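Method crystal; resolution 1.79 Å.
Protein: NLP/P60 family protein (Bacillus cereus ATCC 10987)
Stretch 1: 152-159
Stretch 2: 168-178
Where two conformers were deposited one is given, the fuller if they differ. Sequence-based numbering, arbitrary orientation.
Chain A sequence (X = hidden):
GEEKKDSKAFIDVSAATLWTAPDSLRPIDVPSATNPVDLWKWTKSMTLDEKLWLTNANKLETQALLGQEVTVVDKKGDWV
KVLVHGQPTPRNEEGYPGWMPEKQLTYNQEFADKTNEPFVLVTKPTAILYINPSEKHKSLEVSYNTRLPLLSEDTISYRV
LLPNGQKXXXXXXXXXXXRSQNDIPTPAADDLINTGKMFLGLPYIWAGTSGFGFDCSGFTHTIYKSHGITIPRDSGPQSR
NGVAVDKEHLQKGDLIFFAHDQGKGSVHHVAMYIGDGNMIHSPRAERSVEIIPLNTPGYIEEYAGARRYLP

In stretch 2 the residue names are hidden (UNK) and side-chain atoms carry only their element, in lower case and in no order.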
ATOM      1  N   SER A 152      -8.280   5.123 -23.123  1.00 17.81           N
ATOM      2  CA  SER A 152      -9.504   4.793 -23.865  1.00 15.47           C
ATOM      3  C   SER A 152     -10.205   3.632 -23.174  1.00 14.37           C
ATOM      4  O   SER A 152      -9.644   2.988 -22.308  1.00 13.38           O
ATOM      5  CB  SER A 152      -9.230   4.497 -25.362  1.00 20.43           C
ATOM      6  OG  SER A 152      -8.443   3.340 -25.566  1.00 15.39           O
ATOM      7  N   GLU A 153     -11.448   3.413 -23.542  1.00 15.90           N
ATOM      8  CA  GLU A 153     -12.316   2.387 -22.950  1.00 18.66           C
ATOM      9  C   GLU A 153     -13.140   1.751 -24.059  1.00 21.63           C
ATOM     10  O   GLU A 153     -13.679   2.471 -24.928  1.00 21.37           O
ATOM     11  CB  GLU A 153     -13.274   3.052 -21.979  1.00 20.35           C
ATOM     12  CG  GLU A 153     -14.265   2.091 -21.308  1.00 26.41           C
ATOM     13  CD  GLU A 153     -15.221   2.798 -20.364  1.00 35.80           C
ATOM     14  OE1 GLU A 153     -15.174   4.033 -20.282  1.00 33.94           O
ATOM     15  OE2 GLU A 153     -16.035   2.118 -19.706  1.00 49.71           O
ATOM     16  N   ASP A 154     -13.244   0.429 -24.058  1.00 18.59           N
ATOM     17  CA  ASP A 154     -14.214  -0.234 -24.937  1.00 21.39           C
ATOM     18  C   ASP A 154     -15.194  -1.029 -24.089  1.00 20.34           C
ATOM     19  O   ASP A 154     -15.275  -0.812 -22.880  1.00 20.82           O
ATOM     20  CB  ASP A 154     -13.516  -1.074 -25.993  1.00 22.72           C
ATOM     21  CG  ASP A 154     -12.690  -2.212 -25.408  1.00 22.77           C
ATOM     22  OD1 ASP A 154     -13.015  -2.675 -24.293  1.00 16.89           O
ATOM     23  OD2 ASP A 154     -11.730  -2.646 -26.079  1.00 22.28           O
ATOM     24  N   THR A 155     -15.937  -1.950 -24.706  1.00 22.68           N
ATOM     25  CA  THR A 155     -16.949  -2.676 -23.977  1.00 23.12           C
ATOM     26  C   THR A 155     -16.381  -3.660 -22.973  1.00 20.25           C
ATOM     27  O   THR A 155     -17.100  -4.032 -22.064  1.00 24.53           O
ATOM     28  CB  THR A 155     -17.925  -3.461 -24.914  1.00 23.67           C
ATOM     29  OG1 THR A 155     -17.197  -4.367 -25.734  1.00 27.83           O
ATOM     30  CG2 THR A 155     -18.706  -2.504 -25.800  1.00 23.95           C
ATOM     31  N   ILE A 156     -15.137  -4.116 -23.147  1.00 18.73           N
ATOM     32  CA  ILE A 156     -14.574  -5.094 -22.209  1.00 16.65           C
ATOM     33  C   ILE A 156     -13.384  -4.605 -21.349  1.00 14.99           C
ATOM     34  O   ILE A 156     -12.997  -5.294 -20.390  1.00 12.43           O
ATOM     35  CB  ILE A 156     -14.200  -6.426 -22.901  1.00 19.43           C
ATOM     36  CG1 ILE A 156     -13.086  -6.230 -23.943  1.00 24.54           C
ATOM     37  CG2 ILE A 156     -15.464  -7.115 -23.545  1.00 18.05           C
ATOM     38  CD1 ILE A 156     -12.367  -7.551 -24.325  1.00 25.67           C
ATOM     39  N   SER A 157     -12.815  -3.437 -21.667  1.00 15.02           N
ATOM     40  CA  SER A 157     -11.500  -3.064 -21.130  1.00 13.51           C
ATOM     41  C   SER A 157     -11.270  -1.577 -20.985  1.00 14.04           C
ATOM     42  O   SER A 157     -11.990  -0.761 -21.560  1.00 14.34           O
ATOM     43  CB  SER A 157     -10.386  -3.635 -22.015  1.00 18.07           C
ATOM     44  OG  SER A 157     -10.479  -3.125 -23.328  1.00 14.54           O
ATOM     45  N   TYR A 158     -10.258  -1.238 -20.198  1.00  9.85           N
ATOM     46  CA  TYR A 158      -9.719   0.102 -20.174  1.00 11.10           C
ATOM     47  C   TYR A 158      -8.322  -0.011 -20.750  1.00 12.54           C
ATOM     48  O   TYR A 158      -7.610  -0.984 -20.448  1.00 12.33           O
ATOM     49  CB  TYR A 158      -9.553   0.622 -18.750  1.00 13.01           C
ATOM     50  CG  TYR A 158     -10.803   0.671 -17.912  1.00 12.25           C
ATOM     51  CD1 TYR A 158     -11.802   1.584 -18.185  1.00 18.85           C
ATOM     52  CD2 TYR A 158     -10.961  -0.170 -16.826  1.00 13.19           C
ATOM     53  CE1 TYR A 158     -12.948   1.640 -17.403  1.00 19.64           C
ATOM     54  CE2 TYR A 158     -12.116  -0.117 -16.026  1.00 16.17           C
ATOM     55  CZ  TYR A 158     -13.097   0.787 -16.321  1.00 14.62           C
ATOM     56  OH  TYR A 158     -14.239   0.865 -15.553  1.00 21.67           O
ATOM     57  N   ARG A 159      -7.930   0.971 -21.556  1.00 11.96           N
ATOM     58  CA  ARG A 159      -6.543   1.126 -21.947  1.00 11.06           C
ATOM     59  C   ARG A 159      -5.878   2.199 -21.105  1.00 12.25           C
ATOM     60  O   ARG A 159      -6.458   3.283 -20.847  1.00 14.19           O
ATOM     61  CB  ARG A 159      -6.493   1.459 -23.444  1.00 12.08           C
ATOM     62  CG  ARG A 159      -5.118   1.412 -24.052  1.00 19.53           C
ATOM     63  CD  ARG A 159      -5.254   1.347 -25.595  1.00 21.89           C
ATOM     64  NE  ARG A 159      -4.100   0.719 -26.200  1.00 29.55           N
ATOM     65  CZ  ARG A 159      -3.435   1.200 -27.248  1.00 38.01           C
ATOM     66  NH1 ARG A 159      -3.817   2.335 -27.829  1.00 39.37           N
ATOM     67  NH2 ARG A 159      -2.388   0.528 -27.728  1.00 23.59           N
ATOM     68  N   UNK A 168      -1.110  -0.436 -22.263  1.00 12.07           N
ATOM     69  CA  UNK A 168      -1.587  -1.682 -21.694  1.00 11.25           C
ATOM     70  C   UNK A 168      -3.074  -1.625 -21.520  1.00 11.91           C
ATOM     71  O   UNK A 168      -3.703  -0.548 -21.524  1.00 12.35           O
ATOM     72  c   UNK A 168      -0.931  -1.922 -20.318  1.00 13.32           C
ATOM     73  N   UNK A 169      -3.654  -2.780 -21.238  1.00  9.89           N
ATOM     74  CA  UNK A 169      -5.078  -2.841 -20.981  1.00 10.90           C
ATOM     75  C   UNK A 169      -5.435  -3.839 -19.890  1.00 11.90           C
ATOM     76  O   UNK A 169      -4.661  -4.760 -19.620  1.00 12.52           O
ATOM     77  n   UNK A 169      -4.999  -6.366 -23.956  1.00 14.79           N
ATOM     78  c   UNK A 169      -7.872  -8.132 -22.383  1.00 11.90           C
ATOM     79  c   UNK A 169      -8.339  -7.028 -21.614  1.00 14.90           C
ATOM     80  c   UNK A 169      -5.802  -3.158 -22.267  1.00 10.48           C
ATOM     81  c   UNK A 169      -6.764  -8.016 -23.193  1.00 13.02           C
ATOM     82  c   UNK A 169      -6.113  -6.756 -23.244  1.00 14.87           C
ATOM     83  c   UNK A 169      -6.569  -5.638 -22.527  1.00 12.53           C
ATOM     84  c   UNK A 169      -5.669  -4.564 -22.796  1.00 11.05           C
ATOM     85  c   UNK A 169      -7.694  -5.772 -21.685  1.00 11.97           C
ATOM     86  c   UNK A 169      -4.748  -5.037 -23.686  1.00 16.53           C
ATOM     87  N   UNK A 170      -6.576  -3.610 -19.246  1.00  9.90           N
ATOM     88  CA  UNK A 170      -7.117  -4.526 -18.237  1.00 12.34           C
ATOM     89  C   UNK A 170      -8.615  -4.680 -18.423  1.00 12.99           C
ATOM     90  O   UNK A 170      -9.276  -3.804 -18.974  1.00 13.64           O
ATOM     91  c   UNK A 170      -6.546  -1.586 -16.881  1.00 16.90           C
ATOM     92  c   UNK A 170      -7.432  -2.748 -14.787  1.00 25.57           C
ATOM     93  c   UNK A 170      -6.820  -4.071 -16.810  1.00 14.76           C
ATOM     94  c   UNK A 170      -7.383  -2.751 -16.338  1.00 17.30           C
ATOM     95  N   UNK A 171      -9.140  -5.817 -17.990  1.00 13.32           N
ATOM     96  CA  UNK A 171     -10.584  -6.024 -18.005  1.00 11.70           C
ATOM     97  C   UNK A 171     -11.271  -4.981 -17.166  1.00 14.32           C
ATOM     98  O   UNK A 171     -10.769  -4.609 -16.103  1.00 12.41           O
ATOM     99  c   UNK A 171     -11.778  -8.716 -19.441  1.00 19.40           C
ATOM    100  n   UNK A 171     -11.447  -9.704 -20.457  1.00 12.45           N
ATOM    101  c   UNK A 171     -10.647  -8.546 -18.447  1.00 13.42           C
ATOM    102  c   UNK A 171     -12.295 -10.235 -21.331  1.00 11.67           C
ATOM    103  c   UNK A 171     -10.938  -7.416 -17.491  1.00 11.87           C
ATOM    104  n   UNK A 171     -11.835 -11.104 -22.235  1.00 13.91           N
ATOM    105  n   UNK A 171     -13.570  -9.849 -21.378  1.00 14.11           N
ATOM    106  N   UNK A 172     -12.420  -4.513 -17.650  1.00 12.32           N
ATOM    107  CA  UNK A 172     -13.209  -3.538 -16.913  1.00 15.94           C
ATOM    108  C   UNK A 172     -13.587  -3.943 -15.488  1.00 16.48           C
ATOM    109  O   UNK A 172     -13.773  -3.083 -14.629  1.00 16.30           O
ATOM    110  c   UNK A 172     -14.493  -3.265 -17.676  1.00 19.89           C
ATOM    111  c   UNK A 172     -15.701  -2.059 -19.406  1.00 31.01           C
ATOM    112  n   UNK A 172     -16.950  -0.580 -20.885  1.00 38.52           N
ATOM    113  c   UNK A 172     -14.357  -2.205 -18.688  1.00 26.95           C
ATOM    114  c   UNK A 172     -15.934  -0.658 -19.803  1.00 38.43           C
ATOM    115  N   UNK A 173     -13.782  -5.234 -15.257  1.00 15.88           N
ATOM    116  CA  UNK A 173     -14.154  -5.703 -13.936  1.00 16.74           C
ATOM    117  C   UNK A 173     -12.979  -5.589 -12.935  1.00 18.98           C
ATOM    118  O   UNK A 173     -13.185  -5.744 -11.721  1.00 18.86           O
ATOM    119  o   UNK A 173     -16.886  -6.482 -14.384  1.00 46.78           O
ATOM    120  n   UNK A 173     -16.218  -8.448 -15.256  1.00 44.70           N
ATOM    121  c   UNK A 173     -16.005  -7.326 -14.567  1.00 36.38           C
ATOM    122  c   UNK A 173     -14.605  -7.155 -13.986  1.00 19.32           C
ATOM    123  N   UNK A 174     -11.760  -5.381 -13.435  1.00 15.23           N
ATOM    124  CA  UNK A 174     -10.582  -5.263 -12.564  1.00 15.97           C
ATOM    125  C   UNK A 174     -10.282  -3.850 -12.121  1.00 15.40           C
ATOM    126  O   UNK A 174      -9.347  -3.642 -11.349  1.00 17.06           O
ATOM    127  c   UNK A 174      -9.324  -5.820 -13.230  1.00 14.18           C
ATOM    128  c   UNK A 174      -9.275  -7.334 -13.244  1.00 21.34           C
ATOM    129  o   UNK A 174      -9.787  -7.957 -12.288  1.00 19.68           O
ATOM    130  o   UNK A 174      -8.694  -7.904 -14.201  1.00 17.77           O
ATOM    131  N   UNK A 175     -11.038  -2.870 -12.599  1.00 13.87           N
ATOM    132  CA  UNK A 175     -10.730  -1.477 -12.287  1.00 14.32           C
ATOM    133  C   UNK A 175     -11.934  -0.568 -12.371  1.00 16.13           C
ATOM    134  O   UNK A 175     -13.032  -0.990 -12.775  1.00 14.40           O
ATOM    135  N   UNK A 176     -11.710   0.684 -11.987  1.00 14.78           N
ATOM    136  CA  UNK A 176     -12.708   1.749 -11.978  0.60 17.29           C
ATOM    137  C   UNK A 176     -12.013   3.007 -12.465  1.00 18.02           C
ATOM    138  O   UNK A 176     -10.866   3.208 -12.081  1.00 17.76           O
ATOM    139  c   UNK A 176     -14.089   3.185 -10.384  0.60 20.14           C
ATOM    140  o   UNK A 176     -13.729   0.811  -9.960  0.60 27.25           O
ATOM    141  c   UNK A 176     -13.137   2.004 -10.508  0.60 19.05           C
ATOM    142  N   UNK A 177     -12.673   3.890 -13.206  1.00 18.07           N
ATOM    143  CA  UNK A 177     -11.977   5.145 -13.476  1.00 21.69           C
ATOM    144  C   UNK A 177     -12.506   6.320 -12.688  1.00 20.87           C
ATOM    145  O   UNK A 177     -13.656   6.331 -12.252  1.00 20.46           O
ATOM    146  c   UNK A 177     -15.049   7.253 -16.980  1.00 53.12           C
ATOM    147  c   UNK A 177     -13.854   5.290 -16.316  1.00 45.83           C
ATOM    148  c   UNK A 177     -14.108   8.048 -16.315  1.00 49.67           C
ATOM    149  c   UNK A 177     -11.765   5.446 -14.971  1.00 28.37           C
ATOM    150  c   UNK A 177     -14.918   5.867 -16.973  1.00 46.26           C
ATOM    151  c   UNK A 177     -12.922   6.079 -15.649  1.00 30.01           C
ATOM    152  c   UNK A 177     -13.053   7.453 -15.669  1.00 39.11           C
ATOM    153  N   UNK A 178     -11.608   7.259 -12.455  1.00 21.42           N
ATOM    154  CA  UNK A 178     -11.863   8.452 -11.646  1.00 23.38           C
ATOM    155  C   UNK A 178     -11.122   9.650 -12.236  1.00 25.73           C
ATOM    156  O   UNK A 178     -10.055   9.487 -12.836  1.00 25.81           O
ATOM    157  c   UNK A 178     -13.938   6.283  -8.137  1.00 23.56           C
ATOM    158  c   UNK A 178     -13.340   7.284  -8.927  1.00 27.03           C
ATOM    159  c   UNK A 178     -11.863   5.062  -8.166  1.00 24.44           C
ATOM    160  c   UNK A 178     -12.024   7.155  -9.380  1.00 22.72           C
ATOM    161  c   UNK A 178     -13.181   5.198  -7.746  1.00 27.80           C
ATOM    162  c   UNK A 178     -11.359   8.248 -10.212  1.00 23.08           C
ATOM    163  c   UNK A 178     -11.295   6.041  -8.965  1.00 23.17           C
ATOM    164  o   UNK A 178     -13.704   4.219  -6.943  1.00 29.22           O
TER
HETATM  165  O   HOH W   1     -14.945  -7.732 -19.549  1.00 35.45           O
HETATM  166  O   HOH W   2     -15.564   2.793 -13.949  1.00 41.56           O

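Position 168 has one side-chain carbon, pointing away from stretch 1. Its backbone O lies 3.3 Å from CA of Arg 159, a CA-H...O contact. One carbon makes it Ala 168.

Position 169 carries one carbon, then fused five- and six-membered rings holding eight carbons and one nitrogen. A ring carbon comes within 3.5 Å of Ser 157 CB. An indole identifies Trp 169.

Position 170 has four carbons, forked at the second. One terminal carbon is 4.2 Å from Tyr 158 CB. The fork beyond CB indicates Leu 170. Its N donates to Tyr 158 O (3.1 Å), and its O accepts from Tyr 158 N (3.0 Å).

Position 171 has three carbons, a nitrogen, then a carbon bearing two more nitrogens. This guanidinium sets one face against CD1 of Ile 156. The residue is Arg 171.

Position 172 shows four carbons in a row ending in nitrogen. The nitrogen lies 2.6 Å from Asp 154 O, and the chain passes over one face of the Tyr 158 ring. This is Lys 172. NZ donates to Asp 154 O and forms a salt bridge with Glu 153 OE2 at 3.1 Å, although the placement of OE2 is less certain.

Position 173 has two carbons, the second carrying one oxygen and one nitrogen. It touches nothing on stretch 1. The amide gives Asn 173.

Position 174 has two carbons, the second carrying two oxygens. It also makes no contact. The carboxylate gives Asp 174.

Position 175 has no side-chain atoms, so it is Gly 175. Its O is 3.5 Å from Tyr 158 CE2, at the ring edge.

Position 176 has one carbon carrying an oxygen and a carbon, pointing away. This is Thr 176.

Position 177 has one carbon and a six-carbon ring without oxygen. A ring carbon lies 3.9 Å from Tyr 158 CE1. It is Phe 177.

Position 178 has one carbon and a six-carbon ring bearing an oxygen. It is out of reach of stretch 1. The hydroxyl marks Tyr 178.

The contact begins as antiparallel strand pairing and continues where Lys 172 N donates to Ile 156 O (2.9 Å). The Tyr 158 ring then packs against stretch 2: Lys 172 CG sits over one face, 4.1 Å from the ring centroid, a CH-pi contact, while Leu 170 CG and the backbone O of Gly 175 lie at its edge.

Stretch 2 168-178: AWLRKNDGTFY
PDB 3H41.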